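Local coordinates for protein putative oxidoreductase (Jannaschia sp., PDB 3C24) that is a putative oxidoreductase that probably binds a nicotinamide dinucleotide cofactor through its N-terminal Rossmann-type domain, with no substrate assigned, at residues A104-V109 / K275-A280; V151-Q156 / E185-L190; L75-I80 / I99-A104. One frame throughout, in Å; residues are numbered along the deposited sequence.

Contact 1 (A104-V109 / K275-A280); sequences APYAGV and KVKQAA
Tyr-106 lays the CD2-CE2 edge of its ring along the backbone of Lys-277, at the place where the short helix 103-107 of the Rossmann-type part packs against the C-terminal helix 273-284. CG stands anti to the backbone N (chi1 -164°), which swings the ring toward the longer helix. CE2 comes to 3.6 Å from the backbone N of Lys-277, a van der Waals contact near the ring plane, and lies 3.9 Å from CG1 of Val-276. The hydroxyl reaches past the contact and hydrogen-bonds to Glu-185 of helix 184-217, which fixes the far end of the ring. Next to Tyr-106, Ala-107 meets Ala-280, one turn beyond Lys-277, CB to CB at 4.1 Å; these small residues let the backbones approach to 5.1 Å between their CA atoms. Gly-108 ends the short helix in a Schellman motif, its positive phi (86°) suited to glycine, with its N bonded to O of Pro-105 and the N of Val-109 bonded back to O of Ala-104. On the more open side, the aliphatic chain of Lys-277 runs extended across this helix end, bringing CE to 3.6 Å from the carbonyl O of Tyr-106 and 3.8 Å from that of Ala-107.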
loop_
_atom_site.group_PDB
_atom_site.type_symbol
_atom_site.label_atom_id
_atom_site.label_comp_id
_atom_site.label_asym_id
_atom_site.label_seq_id
_atom_site.Cartn_x
_atom_site.Cartn_y
_atom_site.Cartn_z
ATOM N N ALA A 104 -19.556 -17.857 1.883
ATOM C CA ALA A 104 -20.738 -18.760 1.940
ATOM C C ALA A 104 -20.801 -19.553 3.247
ATOM O O ALA A 104 -21.833 -19.632 3.891
ATOM C CB ALA A 104 -20.791 -19.692 0.697
ATOM N N PRO A 105 -19.684 -20.138 3.676
ATOM C CA PRO A 105 -19.615 -20.857 4.938
ATOM C C PRO A 105 -20.094 -20.006 6.098
ATOM O O PRO A 105 -20.933 -20.437 6.891
ATOM C CB PRO A 105 -18.117 -21.129 5.044
ATOM C CG PRO A 105 -17.788 -21.402 3.672
ATOM C CD PRO A 105 -18.427 -20.301 2.937
ATOM N N TYR A 106 -19.567 -18.801 6.199
ATOM C CA TYR A 106 -19.899 -17.933 7.364
ATOM C C TYR A 106 -21.310 -17.385 7.251
ATOM O O TYR A 106 -21.960 -17.087 8.261
ATOM C CB TYR A 106 -18.863 -16.802 7.551
ATOM C CG TYR A 106 -18.919 -16.152 8.898
ATOM C CD1 TYR A 106 -18.719 -16.884 10.034
ATOM C CD2 TYR A 106 -19.197 -14.796 9.032
ATOM C CE1 TYR A 106 -18.800 -16.303 11.285
ATOM C CE2 TYR A 106 -19.278 -14.216 10.254
ATOM C CZ TYR A 106 -19.073 -14.974 11.388
ATOM O OH TYR A 106 -19.114 -14.411 12.626
ATOM N N ALA A 107 -21.791 -17.276 6.028
ATOM C CA ALA A 107 -23.172 -16.802 5.786
ATOM C C ALA A 107 -24.172 -17.817 6.253
ATOM O O ALA A 107 -25.346 -17.511 6.468
ATOM C CB ALA A 107 -23.415 -16.504 4.330
ATOM N N GLY A 108 -23.690 -19.047 6.384
ATOM C CA GLY A 108 -24.505 -20.142 6.861
ATOM C C GLY A 108 -25.324 -20.848 5.796
ATOM O O GLY A 108 -26.326 -21.501 6.109
ATOM N N VAL A 109 -24.845 -20.789 4.568
ATOM C CA VAL A 109 -25.591 -21.354 3.423
ATOM C C VAL A 109 -25.089 -22.692 2.949
ATOM O O VAL A 109 -25.662 -23.271 2.033
ATOM C CB VAL A 109 -25.666 -20.341 2.235
ATOM C CG1 VAL A 109 -26.286 -19.036 2.722
ATOM C CG2 VAL A 109 -24.321 -20.046 1.627
ATOM N N LYS A 275 -21.366 -7.892 11.835
ATOM C CA LYS A 275 -21.293 -7.127 10.601
ATOM C C LYS A 275 -20.635 -7.966 9.504
ATOM O O LYS A 275 -20.977 -7.900 8.334
ATOM C CB LYS A 275 -20.491 -5.826 10.765
ATOM C CG LYS A 275 -21.207 -4.732 11.555
ATOM C CD LYS A 275 -22.482 -4.257 10.874
ATOM N N VAL A 276 -19.652 -8.754 9.917
ATOM C CA VAL A 276 -18.937 -9.635 8.983
ATOM C C VAL A 276 -19.930 -10.641 8.404
ATOM O O VAL A 276 -19.890 -10.955 7.191
ATOM C CB VAL A 276 -17.726 -10.321 9.655
ATOM C CG1 VAL A 276 -17.034 -11.394 8.750
ATOM C CG2 VAL A 276 -16.675 -9.258 10.095
ATOM N N LYS A 277 -20.806 -11.162 9.257
ATOM C CA LYS A 277 -21.829 -12.108 8.776
ATOM C C LYS A 277 -22.778 -11.436 7.769
ATOM O O LYS A 277 -23.193 -12.039 6.787
ATOM C CB LYS A 277 -22.638 -12.719 9.912
ATOM C CG LYS A 277 -23.503 -13.857 9.400
ATOM C CD LYS A 277 -24.162 -14.646 10.466
ATOM C CE LYS A 277 -24.988 -15.771 9.793
ATOM N NZ LYS A 277 -26.173 -16.129 10.586
ATOM N N GLN A 278 -23.105 -10.177 8.003
ATOM C CA GLN A 278 -23.937 -9.443 7.039
ATOM C C GLN A 278 -23.238 -9.298 5.694
ATOM O O GLN A 278 -23.877 -9.436 4.656
ATOM C CB GLN A 278 -24.327 -8.058 7.571
ATOM C CG GLN A 278 -25.263 -8.168 8.718
ATOM C CD GLN A 278 -25.488 -6.829 9.418
ATOM O OE1 GLN A 278 -25.028 -5.813 8.962
ATOM N NE2 GLN A 278 -26.193 -6.848 10.534
ATOM N N ALA A 279 -21.935 -9.028 5.727
ATOM C CA ALA A 279 -21.131 -8.891 4.499
ATOM C C ALA A 279 -21.095 -10.237 3.765
ATOM O O ALA A 279 -21.252 -10.322 2.535
ATOM C CB ALA A 279 -19.746 -8.419 4.807
ATOM N N ALA A 280 -20.930 -11.303 4.538
ATOM C CA ALA A 280 -20.861 -12.662 3.981
ATOM C C ALA A 280 -22.181 -13.016 3.265
ATOM O O ALA A 280 -22.203 -13.560 2.168
ATOM C CB ALA A 280 -20.510 -13.689 5.090
#

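Contact 2 (V151-Q156 / E185-L190); sequences VCALMQ and EQLAIL
Strand 148-156 belongs to the part of the mixed Rossmann-type sheet that continues beyond its parallel strands, and the start of the long helix 184-217 covers one face of it with a layer of aliphatic side chains; strand and helix run roughly antiparallel (143° between their directions), their segment axes 8.5 Å apart. Leu-187 is the central side chain, and its two methyls divide the work. CD2 meets CG2 of Val-151 at 3.7 Å, while CD1 turns along the strand to CB of Ala-153, 3.9 Å away. Its chi1 of -144° is displaced from the usual staggered value, and in this setting its branch straddles the two strand residues that point at the helix. Val-151 likewise uses both branches: CG2, in the crowded position between the backbone N and the carbonyl carbon, serves Leu-187, and CG1 lies 4.0 Å from CD1 of Leu-190 one turn later. These side chains cross obliquely. The small Ala-153 leaves room for the leucine methyl close to the strand, whereas Cys-152, between the two, points to the other side of the sheet. Strand 148-156 is flanked by strand 117-123, with which it is antiparallel, and strand 176-181, with which it is parallel; Leu-187 also touches Ile-120, and Phe-227 of the second subunit packs on both Val-151 and Leu-190.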
loop_
_atom_site.group_PDB
_atom_site.type_symbol
_atom_site.label_atom_id
_atom_site.label_comp_id
_atom_site.label_asym_id
_atom_site.label_seq_id
_atom_site.Cartn_x
_atom_site.Cartn_y
_atom_site.Cartn_z
ATOM N N VAL A 151 -4.149 -18.888 4.513
ATOM C CA VAL A 151 -4.927 -19.147 5.741
ATOM C C VAL A 151 -5.947 -20.243 5.483
ATOM O O VAL A 151 -6.572 -20.292 4.406
ATOM C CB VAL A 151 -5.637 -17.872 6.288
ATOM C CG1 VAL A 151 -4.604 -16.861 6.803
ATOM C CG2 VAL A 151 -6.585 -17.274 5.225
ATOM N N CYS A 152 -6.089 -21.140 6.450
ATOM C CA CYS A 152 -6.993 -22.274 6.323
ATOM C C CYS A 152 -7.737 -22.553 7.595
ATOM O O CYS A 152 -7.224 -22.348 8.690
ATOM C CB CYS A 152 -6.194 -23.546 6.008
ATOM S SG CYS A 152 -5.143 -23.525 4.522
ATOM N N ALA A 153 -8.944 -23.084 7.424
ATOM C CA ALA A 153 -9.772 -23.506 8.521
ATOM C C ALA A 153 -10.473 -24.810 8.260
ATOM O O ALA A 153 -10.989 -25.064 7.163
ATOM C CB ALA A 153 -10.843 -22.462 8.793
ATOM N N LEU A 154 -10.464 -25.660 9.271
ATOM C CA LEU A 154 -11.268 -26.865 9.268
ATOM C C LEU A 154 -12.627 -26.464 9.813
ATOM O O LEU A 154 -12.803 -26.179 11.015
ATOM C CB LEU A 154 -10.648 -27.970 10.120
ATOM C CG LEU A 154 -11.367 -29.308 10.128
ATOM C CD1 LEU A 154 -11.456 -29.965 8.685
ATOM C CD2 LEU A 154 -10.627 -30.246 11.114
HETATM N N MSE A 155 -13.606 -26.369 8.916
HETATM C CA MSE A 155 -14.957 -25.934 9.316
HETATM C C MSE A 155 -15.680 -27.050 10.029
HETATM O O MSE A 155 -16.408 -26.839 10.986
HETATM C CB MSE A 155 -15.767 -25.452 8.107
HETATM C CG MSE A 155 -17.198 -25.150 8.427
HETATM SE SE MSE A 155 -18.038 -24.532 6.794
HETATM C CE MSE A 155 -19.852 -24.445 7.406
ATOM N N GLN A 156 -15.542 -28.239 9.479
ATOM C CA GLN A 156 -16.111 -29.412 10.109
ATOM C C GLN A 156 -15.411 -30.648 9.594
ATOM O O GLN A 156 -14.880 -30.694 8.482
ATOM C CB GLN A 156 -17.627 -29.486 9.882
ATOM C CG GLN A 156 -18.035 -29.891 8.565
ATOM C CD GLN A 156 -19.516 -30.232 8.486
ATOM O OE1 GLN A 156 -20.354 -29.401 8.791
ATOM N NE2 GLN A 156 -19.834 -31.425 7.968
ATOM N N GLU A 185 -14.746 -18.683 11.832
ATOM C CA GLU A 185 -15.078 -17.280 12.127
ATOM C C GLU A 185 -13.889 -16.322 11.991
ATOM O O GLU A 185 -14.004 -15.203 11.469
ATOM C CB GLU A 185 -15.716 -17.160 13.502
ATOM C CG GLU A 185 -16.133 -15.728 13.800
ATOM C CD GLU A 185 -17.001 -15.624 15.044
ATOM O OE1 GLU A 185 -16.435 -15.550 16.163
ATOM O OE2 GLU A 185 -18.248 -15.621 14.877
ATOM N N GLN A 186 -12.732 -16.789 12.454
ATOM C CA GLN A 186 -11.512 -16.020 12.315
ATOM C C GLN A 186 -11.189 -15.785 10.838
ATOM O O GLN A 186 -10.821 -14.661 10.433
ATOM C CB GLN A 186 -10.350 -16.694 13.032
ATOM C CG GLN A 186 -10.415 -16.564 14.562
ATOM C CD GLN A 186 -9.356 -17.366 15.252
ATOM O OE1 GLN A 186 -8.938 -18.401 14.743
ATOM N NE2 GLN A 186 -8.924 -16.910 16.441
ATOM N N LEU A 187 -11.376 -16.813 9.990
ATOM C CA LEU A 187 -11.079 -16.650 8.566
ATOM C C LEU A 187 -12.022 -15.622 7.960
ATOM O O LEU A 187 -11.608 -14.781 7.162
ATOM C CB LEU A 187 -11.219 -17.955 7.810
ATOM C CG LEU A 187 -10.209 -18.151 6.676
ATOM C CD1 LEU A 187 -10.335 -19.580 6.177
ATOM C CD2 LEU A 187 -10.315 -17.182 5.531
ATOM N N ALA A 188 -13.289 -15.646 8.403
ATOM C CA ALA A 188 -14.317 -14.694 7.928
ATOM C C ALA A 188 -13.959 -13.258 8.336
ATOM O O ALA A 188 -14.122 -12.322 7.572
ATOM C CB ALA A 188 -15.712 -15.062 8.432
ATOM N N ILE A 189 -13.418 -13.114 9.537
ATOM C CA ILE A 189 -12.941 -11.790 10.029
ATOM C C ILE A 189 -11.843 -11.246 9.140
ATOM O O ILE A 189 -11.737 -10.037 8.887
ATOM C CB ILE A 189 -12.513 -11.858 11.535
ATOM C CG1 ILE A 189 -13.748 -12.127 12.417
ATOM C CG2 ILE A 189 -11.776 -10.555 11.976
ATOM C CD1 ILE A 189 -13.437 -12.475 13.895
ATOM N N LEU A 190 -11.006 -12.161 8.666
ATOM C CA LEU A 190 -9.908 -11.785 7.758
ATOM C C LEU A 190 -10.490 -11.418 6.390
ATOM O O LEU A 190 -10.117 -10.409 5.792
ATOM C CB LEU A 190 -8.861 -12.874 7.665
ATOM C CG LEU A 190 -8.010 -13.143 8.905
ATOM C CD1 LEU A 190 -7.050 -14.327 8.658
ATOM C CD2 LEU A 190 -7.210 -11.910 9.321
#

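Contact 3 (L75-I80 / I99-A104); sequences LPDNII and ILDAAA
Asp-77, at the start of helix 77-87, has the most surface buried here, followed by Ile-80 and Ala-104. The arrangement belongs to the Rossmann-type fold: both segments lie at C-terminal ends of parallel strands, 70-73 and 96-99, where the chain turns into the next helix. Asp-77 carries its carboxylate anti to its carbonyl carbon (chi1 -67°), crossing the side chain of Asp-101 at about a right angle, with the carboxylate planes 69° apart. OD1 of Asp-77 touches CB of Asp-101 at 3.4 Å, and OD2 of Asp-77 stands 3.6 Å from OD2 of Asp-101. A water bridges the segments: it donates to OD1 of Asp-77 and to the carbonyl O of Asp-101, and accepts from the backbone N of Ala-104. Beside this polar group, CG2 of Ile-80, anti to the backbone N, rests 3.7 Å from CB of Ala-104. Asp-101 caps the following helix, its OD1 accepting from the backbone N of Ala-103 at 2.8 Å through the anti lone pair. An alanine here would remove that acceptor and would probably leave the first turn of helix 103-107 less firmly held. With Glu-191 also close to Asp-101, the gathered acids may raise one another's proton affinity, while the N-H of Ala-103 on Asp-101 and the water on Asp-77 would probably offset part of the negative charge.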
loop_
_atom_site.group_PDB
_atom_site.type_symbol
_atom_site.label_atom_id
_atom_site.label_comp_id
_atom_site.label_asym_id
_atom_site.label_seq_id
_atom_site.Cartn_x
_atom_site.Cartn_y
_atom_site.Cartn_z
ATOM N N LEU A 75 -15.581 -21.869 -7.901
ATOM C CA LEU A 75 -16.699 -21.140 -8.466
ATOM C C LEU A 75 -16.958 -19.850 -7.716
ATOM O O LEU A 75 -16.550 -19.723 -6.566
ATOM C CB LEU A 75 -17.940 -21.996 -8.385
ATOM C CG LEU A 75 -17.799 -23.309 -9.167
ATOM C CD1 LEU A 75 -18.858 -24.269 -8.720
ATOM C CD2 LEU A 75 -17.839 -23.041 -10.658
ATOM N N PRO A 76 -17.659 -18.893 -8.355
ATOM C CA PRO A 76 -17.900 -17.619 -7.656
ATOM C C PRO A 76 -18.821 -17.768 -6.475
ATOM O O PRO A 76 -19.677 -18.626 -6.434
ATOM C CB PRO A 76 -18.486 -16.689 -8.736
ATOM C CG PRO A 76 -18.409 -17.378 -9.994
ATOM C CD PRO A 76 -18.097 -18.865 -9.758
ATOM N N ASP A 77 -18.562 -16.939 -5.470
ATOM C CA ASP A 77 -19.306 -17.013 -4.201
ATOM C C ASP A 77 -20.797 -16.989 -4.356
ATOM O O ASP A 77 -21.503 -17.629 -3.599
ATOM C CB ASP A 77 -18.884 -15.894 -3.246
ATOM C CG ASP A 77 -17.474 -16.052 -2.773
ATOM O OD1 ASP A 77 -17.045 -17.213 -2.534
ATOM O OD2 ASP A 77 -16.799 -15.005 -2.639
ATOM N N ASN A 78 -21.283 -16.305 -5.390
ATOM C CA ASN A 78 -22.739 -16.167 -5.572
ATOM C C ASN A 78 -23.439 -17.407 -6.132
ATOM O O ASN A 78 -24.670 -17.435 -6.300
ATOM C CB ASN A 78 -23.096 -14.923 -6.404
ATOM C CG ASN A 78 -22.782 -15.074 -7.870
ATOM O OD1 ASN A 78 -21.907 -15.834 -8.271
ATOM N ND2 ASN A 78 -23.496 -14.324 -8.688
ATOM N N ILE A 79 -22.682 -18.455 -6.421
ATOM C CA ILE A 79 -23.345 -19.681 -6.843
ATOM C C ILE A 79 -22.890 -20.855 -5.963
ATOM O O ILE A 79 -23.316 -21.983 -6.158
ATOM C CB ILE A 79 -23.150 -20.009 -8.338
ATOM C CG1 ILE A 79 -21.719 -20.394 -8.662
ATOM C CG2 ILE A 79 -23.566 -18.811 -9.224
ATOM C CD1 ILE A 79 -21.610 -21.011 -10.022
ATOM N N ILE A 80 -22.027 -20.575 -4.999
ATOM C CA ILE A 80 -21.515 -21.660 -4.129
ATOM C C ILE A 80 -22.650 -22.418 -3.441
ATOM O O ILE A 80 -22.635 -23.667 -3.323
ATOM C CB ILE A 80 -20.460 -21.138 -3.116
ATOM C CG1 ILE A 80 -19.127 -20.864 -3.805
ATOM C CG2 ILE A 80 -20.215 -22.179 -2.006
ATOM C CD1 ILE A 80 -18.432 -22.106 -4.336
ATOM N N ILE A 99 -13.663 -25.215 0.045
ATOM C CA ILE A 99 -14.175 -23.880 -0.325
ATOM C C ILE A 99 -13.032 -22.877 -0.246
ATOM O O ILE A 99 -12.210 -22.902 0.663
ATOM C CB ILE A 99 -15.403 -23.416 0.530
ATOM C CG1 ILE A 99 -16.397 -24.547 0.848
ATOM C CG2 ILE A 99 -16.139 -22.302 -0.177
ATOM C CD1 ILE A 99 -16.206 -25.213 2.240
ATOM N N LEU A 100 -12.998 -21.993 -1.229
ATOM C CA LEU A 100 -11.885 -21.070 -1.396
ATOM C C LEU A 100 -12.132 -19.673 -0.839
ATOM O O LEU A 100 -11.392 -18.726 -1.166
ATOM C CB LEU A 100 -11.544 -20.986 -2.898
ATOM C CG LEU A 100 -11.264 -22.319 -3.622
ATOM C CD1 LEU A 100 -10.806 -22.151 -5.110
ATOM C CD2 LEU A 100 -10.251 -23.135 -2.821
ATOM N N ASP A 101 -13.198 -19.529 -0.070
ATOM C CA ASP A 101 -13.601 -18.264 0.509
ATOM C C ASP A 101 -14.558 -18.534 1.652
ATOM O O ASP A 101 -15.418 -19.403 1.565
ATOM C CB ASP A 101 -14.267 -17.389 -0.559
ATOM C CG ASP A 101 -14.424 -15.937 -0.112
ATOM O OD1 ASP A 101 -15.189 -15.627 0.838
ATOM O OD2 ASP A 101 -13.793 -15.074 -0.740
ATOM N N ALA A 102 -14.368 -17.814 2.746
ATOM C CA ALA A 102 -15.213 -17.988 3.921
ATOM C C ALA A 102 -16.618 -17.414 3.813
ATOM O O ALA A 102 -17.407 -17.615 4.724
ATOM C CB ALA A 102 -14.548 -17.360 5.190
ATOM N N ALA A 103 -16.904 -16.649 2.754
ATOM C CA ALA A 103 -18.197 -15.980 2.669
ATOM C C ALA A 103 -19.421 -16.897 2.789
ATOM O O ALA A 103 -20.235 -16.735 3.692
ATOM C CB ALA A 103 -18.276 -15.102 1.355
ATOM N N ALA A 104 -19.556 -17.857 1.883
ATOM C CA ALA A 104 -20.738 -18.760 1.940
ATOM C C ALA A 104 -20.801 -19.553 3.247
ATOM O O ALA A 104 -21.833 -19.632 3.891
ATOM C CB ALA A 104 -20.791 -19.692 0.697
HETATM O O HOH W 1 -17.665 -18.703 -0.116
#

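How the contacts relate
From the N terminus, contact 3 comes first, closing a short loop from the start of helix 77-87 through strand 96-99 to the start of helix 103-107, all in the Rossmann-type part. Contact 1 opens on that same helix, sharing Ala-104, and closes only near the C terminus on helix 273-284. Within its long span lies contact 2, closing a run from strand 148-156 through helix 160-172 and strand 176-181 to helix 184-217. The three adjoin in space: Ala-102 of contact 3 packs on Ala-188 of contact 2, and Pro-105 of contact 1 touches the selenium of Met-155. Helix 103-107 thus sits between the Rossmann-type strands and the helices of the C-terminal half.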